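Local coordinates for uncharacterized protein (Helicobacter pylori, PDB 4O5J), which is the outer-membrane adhesin SabA, whose extracellular adhesion domain probably attaches the bacterium to sialylated carbohydrates, at residues N55-N61 / A272-Q278; I83-Q88 / N171-L176; A291-K295 / V361-L365. Residue numbers count along the deposited sequence, not the author numbering.

The three contacts are spread along an elongated, mostly helical adhesion domain and tie together parts of the chain distant in sequence. The centre of interaction 1 lies about 34 Å from the centre of the chain, those of interactions 3 and 2 about 17 and 12 Å. Centre to centre, interactions 1 and 3 are about 17 Å apart, 2 and 3 about 22 Å, and 1 and 2 about 35 Å. Helices 57-76 and 82-101, consecutive in sequence, contribute to interactions 1 and 2, and interaction 2 falls wholly between the two halves of interaction 1; interaction 3 follows both, pairing helices 281-309 and 343-396. Loop-to-helix and helix-to-helix contacts thus join the domain at separate points.

Interaction 1: residues N55-N61 / A272-Q278; sequences NNIELVN and AQATGSQ
A helix start packed against an irregular loop shows how side-chain amides can stand in for regular pairing. Residues 57-61 open helix 57-76; Asn56 is the N-cap, its OD1 accepting from Leu59 N at 3.1 Å. Residues 272-278 run extended through Ala272-Ala274, then form a type II turn, Ala274 to Ser277, closed by Ser277 N to Ala274 O (2.8 Å), with Gly276 at positive phi. CA atoms pair Asn61 with Ala272 (5.3 Å) and Ile57 with Thr275 (6.0 Å). Asn61, chi1 m, grips one residue twice: OD1 accepts from Gln273 N (2.8 Å) and ND2 donates to Gln273 O (3.0 Å). Ile57, chi1 t and chi2 p, places CD1 3.6 Å from Gln273 CB and 3.5 Å from Gln278 OE1. Gln278, chi1 p, accepts weakly through OE1 from Gly276 N (3.4 Å), while its NE2 donates to Ala54 O; Gln273 NE2 donates to Gln271 O. One carboxamide therefore satisfies both backbone polar groups of Gln273, fixing the loop's register on the helix without a strand partner.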
loop_
_atom_site.group_PDB
_atom_site.type_symbol
_atom_site.label_atom_id
_atom_site.label_comp_id
_atom_site.label_asym_id
_atom_site.label_seq_id
_atom_site.Cartn_x
_atom_site.Cartn_y
_atom_site.Cartn_z
ATOM N N ASN A 55 -13.185 16.065 -27.853
ATOM C CA ASN A 55 -13.468 17.422 -28.304
ATOM C C ASN A 55 -14.108 18.365 -27.279
ATOM O O ASN A 55 -14.405 19.521 -27.600
ATOM C CB ASN A 55 -14.326 17.364 -29.570
ATOM C CG ASN A 55 -13.554 16.812 -30.710
ATOM O OD1 ASN A 55 -12.391 16.987 -30.789
ATOM N ND2 ASN A 55 -14.163 16.119 -31.531
ATOM N N ASN A 56 -14.344 17.862 -26.075
ATOM C CA ASN A 56 -15.008 18.614 -25.034
ATOM C C ASN A 56 -13.982 19.261 -24.107
ATOM O O ASN A 56 -13.586 18.686 -23.091
ATOM C CB ASN A 56 -15.918 17.683 -24.237
ATOM C CG ASN A 56 -16.742 18.432 -23.239
ATOM O OD1 ASN A 56 -16.422 19.553 -22.830
ATOM N ND2 ASN A 56 -17.818 17.826 -22.843
ATOM N N ILE A 57 -13.590 20.482 -24.455
ATOM C CA ILE A 57 -12.477 21.172 -23.800
ATOM C C ILE A 57 -12.704 21.351 -22.310
ATOM O O ILE A 57 -11.810 21.159 -21.474
ATOM C CB ILE A 57 -12.185 22.541 -24.488
ATOM C CG1 ILE A 57 -10.913 23.102 -23.909
ATOM C CG2 ILE A 57 -13.338 23.550 -24.306
ATOM C CD1 ILE A 57 -9.808 22.075 -23.914
ATOM N N GLU A 58 -13.923 21.686 -21.963
ATOM C CA GLU A 58 -14.237 21.831 -20.586
ATOM C C GLU A 58 -14.036 20.513 -19.823
ATOM O O GLU A 58 -13.487 20.489 -18.711
ATOM C CB GLU A 58 -15.656 22.303 -20.495
ATOM C CG GLU A 58 -16.070 22.605 -19.084
ATOM C CD GLU A 58 -17.432 23.250 -19.030
ATOM O OE1 GLU A 58 -18.103 23.084 -17.981
ATOM O OE2 GLU A 58 -17.829 23.918 -20.026
ATOM N N LEU A 59 -14.472 19.415 -20.433
ATOM C CA LEU A 59 -14.372 18.104 -19.790
ATOM C C LEU A 59 -12.921 17.695 -19.721
ATOM O O LEU A 59 -12.485 17.154 -18.728
ATOM C CB LEU A 59 -15.150 17.077 -20.567
ATOM C CG LEU A 59 -15.054 15.638 -20.098
ATOM C CD1 LEU A 59 -15.511 15.375 -18.643
ATOM C CD2 LEU A 59 -15.832 14.765 -21.065
ATOM N N VAL A 60 -12.162 17.967 -20.777
ATOM C CA VAL A 60 -10.738 17.632 -20.753
ATOM C C VAL A 60 -10.020 18.393 -19.642
ATOM O O VAL A 60 -9.334 17.800 -18.819
ATOM C CB VAL A 60 -10.081 17.897 -22.101
ATOM C CG1 VAL A 60 -8.558 17.707 -22.033
ATOM C CG2 VAL A 60 -10.706 16.973 -23.124
ATOM N N ASN A 61 -10.215 19.691 -19.574
ATOM C CA ASN A 61 -9.587 20.497 -18.509
ATOM C C ASN A 61 -10.068 20.132 -17.118
ATOM O O ASN A 61 -9.300 20.118 -16.140
ATOM C CB ASN A 61 -9.823 21.979 -18.786
ATOM C CG ASN A 61 -9.037 22.457 -19.975
ATOM O OD1 ASN A 61 -8.066 21.796 -20.391
ATOM N ND2 ASN A 61 -9.439 23.599 -20.542
ATOM N N ALA A 272 -3.880 23.446 -18.373
ATOM C CA ALA A 272 -5.244 23.529 -18.925
ATOM C C ALA A 272 -5.210 23.989 -20.390
ATOM O O ALA A 272 -4.468 24.905 -20.721
ATOM C CB ALA A 272 -6.116 24.445 -18.076
ATOM N N GLN A 273 -5.965 23.338 -21.280
ATOM C CA GLN A 273 -5.875 23.626 -22.745
ATOM C C GLN A 273 -6.745 24.776 -23.217
ATOM O O GLN A 273 -7.846 24.955 -22.677
ATOM C CB GLN A 273 -6.200 22.374 -23.560
ATOM C CG GLN A 273 -5.166 21.303 -23.341
ATOM C CD GLN A 273 -3.820 21.817 -23.758
ATOM O OE1 GLN A 273 -3.538 21.908 -24.962
ATOM N NE2 GLN A 273 -2.991 22.214 -22.783
ATOM N N ALA A 274 -6.265 25.542 -24.217
ATOM C CA ALA A 274 -7.116 26.514 -24.898
ATOM C C ALA A 274 -8.029 25.773 -25.835
ATOM O O ALA A 274 -7.647 24.737 -26.377
ATOM C CB ALA A 274 -6.291 27.448 -25.715
ATOM N N THR A 275 -9.220 26.303 -26.052
ATOM C CA THR A 275 -10.171 25.686 -26.996
ATOM C C THR A 275 -9.598 25.358 -28.395
ATOM O O THR A 275 -9.410 26.249 -29.234
ATOM C CB THR A 275 -11.395 26.578 -27.184
ATOM O OG1 THR A 275 -11.915 26.885 -25.895
ATOM C CG2 THR A 275 -12.500 25.876 -28.058
ATOM N N GLY A 276 -9.354 24.066 -28.635
ATOM C CA GLY A 276 -8.873 23.565 -29.933
ATOM C C GLY A 276 -7.420 23.080 -29.822
ATOM O O GLY A 276 -6.909 22.434 -30.742
ATOM N N SER A 277 -6.770 23.367 -28.688
ATOM C CA SER A 277 -5.301 23.049 -28.487
ATOM C C SER A 277 -5.041 21.717 -27.726
ATOM O O SER A 277 -3.878 21.303 -27.551
ATOM C CB SER A 277 -4.493 24.250 -27.882
ATOM N N GLN A 278 -6.114 21.036 -27.286
ATOM C CA GLN A 278 -5.985 19.644 -26.783
ATOM C C GLN A 278 -5.586 18.630 -27.899
ATOM O O GLN A 278 -5.429 17.450 -27.607
ATOM C CB GLN A 278 -7.202 19.160 -25.928
ATOM C CG GLN A 278 -8.477 18.745 -26.681
ATOM C CD GLN A 278 -9.483 19.895 -26.880
ATOM O OE1 GLN A 278 -9.125 21.035 -27.208
ATOM N NE2 GLN A 278 -10.751 19.592 -26.681
#

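Interaction 2: residues I83-Q88 / N171-L176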
loop_
_atom_site.group_PDB
_atom_site.type_symbol
_atom_site.label_atom_id
_atom_site.label_comp_id
_atom_site.label_asym_id
_atom_site.label_seq_id
_atom_site.Cartn_x
_atom_site.Cartn_y
_atom_site.Cartn_z
ATOM N N ILE A 83 -0.897 8.183 -0.284
ATOM C CA ILE A 83 0.356 7.421 -0.152
ATOM C C ILE A 83 1.068 7.729 1.170
ATOM O O ILE A 83 1.672 6.839 1.779
ATOM C CB ILE A 83 1.289 7.654 -1.350
ATOM C CG1 ILE A 83 0.635 7.138 -2.634
ATOM C CG2 ILE A 83 2.657 6.972 -1.150
ATOM C CD1 ILE A 83 0.122 5.675 -2.472
ATOM N N PHE A 84 0.981 8.955 1.660
ATOM C CA PHE A 84 1.656 9.276 2.904
ATOM C C PHE A 84 0.958 8.527 4.020
ATOM O O PHE A 84 1.595 7.952 4.927
ATOM C CB PHE A 84 1.604 10.783 3.200
ATOM C CG PHE A 84 2.271 11.157 4.492
ATOM C CD1 PHE A 84 3.653 11.436 4.539
ATOM C CD2 PHE A 84 1.533 11.218 5.676
ATOM C CE1 PHE A 84 4.273 11.763 5.758
ATOM C CE2 PHE A 84 2.127 11.551 6.885
ATOM C CZ PHE A 84 3.511 11.836 6.927
ATOM N N ASN A 85 -0.372 8.541 3.980
ATOM C CA ASN A 85 -1.161 7.828 4.961
ATOM C C ASN A 85 -0.839 6.297 4.895
ATOM O O ASN A 85 -0.733 5.623 5.925
ATOM C CB ASN A 85 -2.644 8.070 4.783
ATOM C CG ASN A 85 -3.438 7.125 5.696
ATOM O OD1 ASN A 85 -3.550 7.337 6.915
ATOM N ND2 ASN A 85 -3.919 6.005 5.124
ATOM N N ALA A 86 -0.688 5.768 3.680
ATOM C CA ALA A 86 -0.329 4.360 3.518
ATOM C C ALA A 86 1.037 4.110 4.196
ATOM O O ALA A 86 1.224 3.120 4.913
ATOM C CB ALA A 86 -0.277 4.001 2.044
ATOM N N VAL A 87 2.013 5.002 3.957
ATOM C CA VAL A 87 3.299 4.874 4.600
ATOM C C VAL A 87 3.173 4.835 6.129
ATOM O O VAL A 87 3.803 3.999 6.785
ATOM C CB VAL A 87 4.251 6.035 4.199
ATOM C CG1 VAL A 87 5.523 5.998 5.019
ATOM C CG2 VAL A 87 4.564 5.969 2.708
ATOM N N GLN A 88 2.374 5.724 6.702
ATOM C CA GLN A 88 2.138 5.729 8.132
ATOM C C GLN A 88 1.640 4.365 8.613
ATOM O O GLN A 88 2.147 3.814 9.628
ATOM C CB GLN A 88 1.138 6.804 8.539
ATOM C CG GLN A 88 1.722 8.214 8.639
ATOM C CD GLN A 88 2.769 8.363 9.777
ATOM O OE1 GLN A 88 3.108 7.415 10.535
ATOM N NE2 GLN A 88 3.268 9.574 9.918
ATOM N N ASN A 171 4.983 13.804 14.633
ATOM C CA ASN A 171 5.358 13.167 13.405
ATOM C C ASN A 171 6.727 13.617 12.908
ATOM O O ASN A 171 6.973 14.789 12.830
ATOM C CB ASN A 171 4.315 13.461 12.325
ATOM C CG ASN A 171 4.785 13.010 10.956
ATOM O OD1 ASN A 171 5.016 11.816 10.694
ATOM N ND2 ASN A 171 4.949 13.951 10.089
ATOM N N ASN A 172 7.600 12.673 12.567
ATOM C CA ASN A 172 8.919 13.008 12.041
ATOM C C ASN A 172 9.066 12.696 10.552
ATOM O O ASN A 172 10.142 12.931 9.982
ATOM C CB ASN A 172 10.045 12.337 12.841
ATOM C CG ASN A 172 11.394 12.990 12.589
ATOM O OD1 ASN A 172 11.467 14.196 12.442
ATOM N ND2 ASN A 172 12.457 12.201 12.520
ATOM N N LEU A 173 7.999 12.182 9.922
ATOM C CA LEU A 173 8.026 11.891 8.481
ATOM C C LEU A 173 7.618 13.075 7.605
ATOM O O LEU A 173 6.584 13.665 7.848
ATOM C CB LEU A 173 7.151 10.701 8.140
ATOM C CG LEU A 173 7.589 9.376 8.742
ATOM C CD1 LEU A 173 6.497 8.378 8.484
ATOM C CD2 LEU A 173 8.884 8.903 8.127
ATOM N N CYS A 174 8.403 13.389 6.567
ATOM C CA CYS A 174 8.112 14.511 5.632
ATOM C C CYS A 174 7.163 14.073 4.553
ATOM O O CYS A 174 7.134 12.884 4.230
ATOM C CB CYS A 174 9.415 14.986 4.933
ATOM S SG CYS A 174 10.608 15.342 6.193
ATOM N N ALA A 175 6.438 15.039 3.952
ATOM C CA ALA A 175 5.674 14.780 2.754
ATOM C C ALA A 175 6.577 14.160 1.674
ATOM O O ALA A 175 7.789 14.211 1.787
ATOM C CB ALA A 175 5.009 16.062 2.242
ATOM N N LEU A 176 5.988 13.599 0.622
ATOM C CA LEU A 176 6.757 12.948 -0.413
ATOM C C LEU A 176 7.669 13.962 -1.109
ATOM O O LEU A 176 8.645 13.577 -1.719
ATOM C CB LEU A 176 5.850 12.291 -1.433
ATOM C CG LEU A 176 5.529 10.782 -1.202
ATOM C CD1 LEU A 176 5.088 10.501 0.216
ATOM C CD2 LEU A 176 4.491 10.247 -2.205
#
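Residues 83-88 form a regular turn and a half near the start of helix 82-101, with Val87 N bonded to Ile83 O (2.9 Å) and Gln88 N to Phe84 O (3.0 Å). Beside them, residues 171-176 follow an irregular, largely extended path. The CA atoms are closest between Phe84 and Ala175, at 6.8 Å, and between Gln88 and Leu173, at 8.5 Å, so the loop runs against the direction of the helix. Phe84, with chi1 t, sends its ring to the loop backbone: CE1 lies 3.4 Å from Cys174 O and 3.7 Å from Leu173 O, both carbonyls meeting the ring edge, while CE1 also packs on Leu173 CB at 3.9 Å. The loop owes part of its shape to an Asx turn, in which Asn171 OD1 accepts from Leu173 N (3.1 Å); the same side chain donates through ND2 to Leu173 O (2.8 Å). This is a general device for giving a non-repetitive segment a defined bend, and here it is followed at once by Cys174, whose disulfide to Cys179 closes a small covalent loop. Apolar packing extends along the helix: Val87 CG1 meets Leu173 CD1 at 4.3 Å, and Ile83 CG2 meets Leu176 CD2 at 3.9 Å. Val193 of helix 193-209 touches both Val87 and Leu176, and Ser260 of helix 241-268 touches Ile83 and Leu176. At the other end of the contact Gln88 NE2 approaches Asn171 OD1 to 2.9 Å, while Gln88 OE1 accepts from Gln163 NE2.

Interaction 3: residues A291-K295 / V361-L365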
loop_
_atom_site.group_PDB
_atom_site.type_symbol
_atom_site.label_atom_id
_atom_site.label_comp_id
_atom_site.label_asym_id
_atom_site.label_seq_id
_atom_site.Cartn_x
_atom_site.Cartn_y
_atom_site.Cartn_z
ATOM N N ALA A 291 -2.625 9.893 -16.314
ATOM C CA ALA A 291 -3.841 9.236 -15.767
ATOM C C ALA A 291 -3.600 7.750 -15.466
ATOM O O ALA A 291 -3.931 7.293 -14.365
ATOM C CB ALA A 291 -5.026 9.450 -16.724
ATOM N N GLN A 292 -2.977 7.006 -16.375
ATOM C CA GLN A 292 -2.617 5.616 -16.057
ATOM C C GLN A 292 -1.799 5.534 -14.817
ATOM O O GLN A 292 -2.096 4.718 -13.913
ATOM C CB GLN A 292 -1.841 4.993 -17.187
ATOM C CG GLN A 292 -2.695 4.772 -18.401
ATOM C CD GLN A 292 -1.869 4.338 -19.597
ATOM O OE1 GLN A 292 -1.583 3.164 -19.781
ATOM N NE2 GLN A 292 -1.494 5.280 -20.414
ATOM N N ASN A 293 -0.775 6.387 -14.719
ATOM C CA ASN A 293 0.147 6.317 -13.550
ATOM C C ASN A 293 -0.595 6.577 -12.262
ATOM O O ASN A 293 -0.349 5.896 -11.258
ATOM C CB ASN A 293 1.324 7.323 -13.648
ATOM C CG ASN A 293 2.321 6.934 -14.701
ATOM O OD1 ASN A 293 2.420 5.779 -15.088
ATOM N ND2 ASN A 293 3.061 7.895 -15.167
ATOM N N GLN A 294 -1.493 7.567 -12.277
ATOM C CA GLN A 294 -2.210 7.912 -11.078
ATOM C C GLN A 294 -3.183 6.760 -10.711
ATOM O O GLN A 294 -3.400 6.501 -9.533
ATOM C CB GLN A 294 -2.991 9.204 -11.246
ATOM C CG GLN A 294 -3.579 9.692 -9.929
ATOM C CD GLN A 294 -4.085 11.130 -10.058
ATOM O OE1 GLN A 294 -5.317 11.400 -10.077
ATOM N NE2 GLN A 294 -3.131 12.081 -10.179
ATOM N N LYS A 295 -3.726 6.061 -11.694
ATOM C CA LYS A 295 -4.555 4.891 -11.378
ATOM C C LYS A 295 -3.674 3.787 -10.744
ATOM O O LYS A 295 -4.068 3.146 -9.747
ATOM C CB LYS A 295 -5.289 4.372 -12.608
ATOM C CG LYS A 295 -6.300 3.261 -12.235
ATOM C CD LYS A 295 -6.767 2.540 -13.492
ATOM C CE LYS A 295 -8.081 1.739 -13.378
ATOM N NZ LYS A 295 -8.298 1.207 -12.021
ATOM N N VAL A 361 -10.523 8.719 -10.482
ATOM C CA VAL A 361 -9.414 8.548 -11.413
ATOM C C VAL A 361 -9.861 7.728 -12.621
ATOM O O VAL A 361 -9.393 7.986 -13.741
ATOM C CB VAL A 361 -8.151 7.948 -10.757
ATOM C CG1 VAL A 361 -8.277 6.442 -10.532
ATOM C CG2 VAL A 361 -6.917 8.236 -11.618
ATOM N N ASP A 362 -10.791 6.776 -12.418
ATOM C CA ASP A 362 -11.320 6.012 -13.552
ATOM C C ASP A 362 -11.976 6.872 -14.563
ATOM O O ASP A 362 -11.798 6.662 -15.752
ATOM C CB ASP A 362 -12.319 4.953 -13.100
ATOM C CG ASP A 362 -11.599 3.778 -12.366
ATOM O OD1 ASP A 362 -10.383 3.564 -12.567
ATOM O OD2 ASP A 362 -12.241 3.047 -11.612
ATOM N N ALA A 363 -12.788 7.804 -14.094
ATOM C CA ALA A 363 -13.468 8.748 -14.969
ATOM C C ALA A 363 -12.425 9.675 -15.652
ATOM O O ALA A 363 -12.498 9.913 -16.853
ATOM C CB ALA A 363 -14.529 9.558 -14.183
ATOM N N ALA A 364 -11.456 10.178 -14.906
ATOM C CA ALA A 364 -10.431 11.028 -15.544
ATOM C C ALA A 364 -9.624 10.241 -16.568
ATOM O O ALA A 364 -9.387 10.726 -17.657
ATOM C CB ALA A 364 -9.499 11.647 -14.537
ATOM N N LEU A 365 -9.231 9.014 -16.207
ATOM C CA LEU A 365 -8.479 8.142 -17.101
ATOM C C LEU A 365 -9.255 7.916 -18.413
ATOM O O LEU A 365 -8.674 7.891 -19.529
ATOM C CB LEU A 365 -8.183 6.810 -16.441
ATOM C CG LEU A 365 -7.564 5.778 -17.378
ATOM C CD1 LEU A 365 -6.218 6.244 -17.846
ATOM C CD2 LEU A 365 -7.429 4.496 -16.604
#
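Apolar packing makes up much of this meeting of two long helices, 281-309 and 343-396, and illustrates how antiparallel helices in a bundle divide their interface between a greasy interior and a charged margin. The axes of the short segments 291-295 and 361-365 approach to 9.3 Å, at 161° between their N-to-C directions. Ala291 sits opposite Leu365, their CA atoms 4.9 Å apart, and the small methyl lets Leu365 settle close, with Ala291 CB 3.6 Å from Leu365 CD1. One turn along, Val361 CG2 lies 3.9 Å from Lys295 N and 4.2 Å from Ala291 O, so the valine rests directly on the helix backbone. The aliphatic part of Lys295 joins in: its CD comes within 3.7 Å of Leu365 CD2. Helix 57-76 packs against the same region, its Leu67 touching Ala291 and Ala364.

Among polar groups, Gln294 is buried; its OE1 lies 3.9 Å from Val361 CG2, whereas its NE2 donates to Leu67 O of helix 57-76. The electrostatic component across the pair is a salt bridge, Lys295 NZ to Asp362 OD1 at 3.2 Å, formed by a lysine extended through chi3 but turned at its end (chi4 -30°), with Lys295 CG 4.1 Å from Val361 CG1. Lysine thus serves twice, its methylenes packing on Val361 and Leu365 while its ammonium group pairs with Asp362 of the opposing helix.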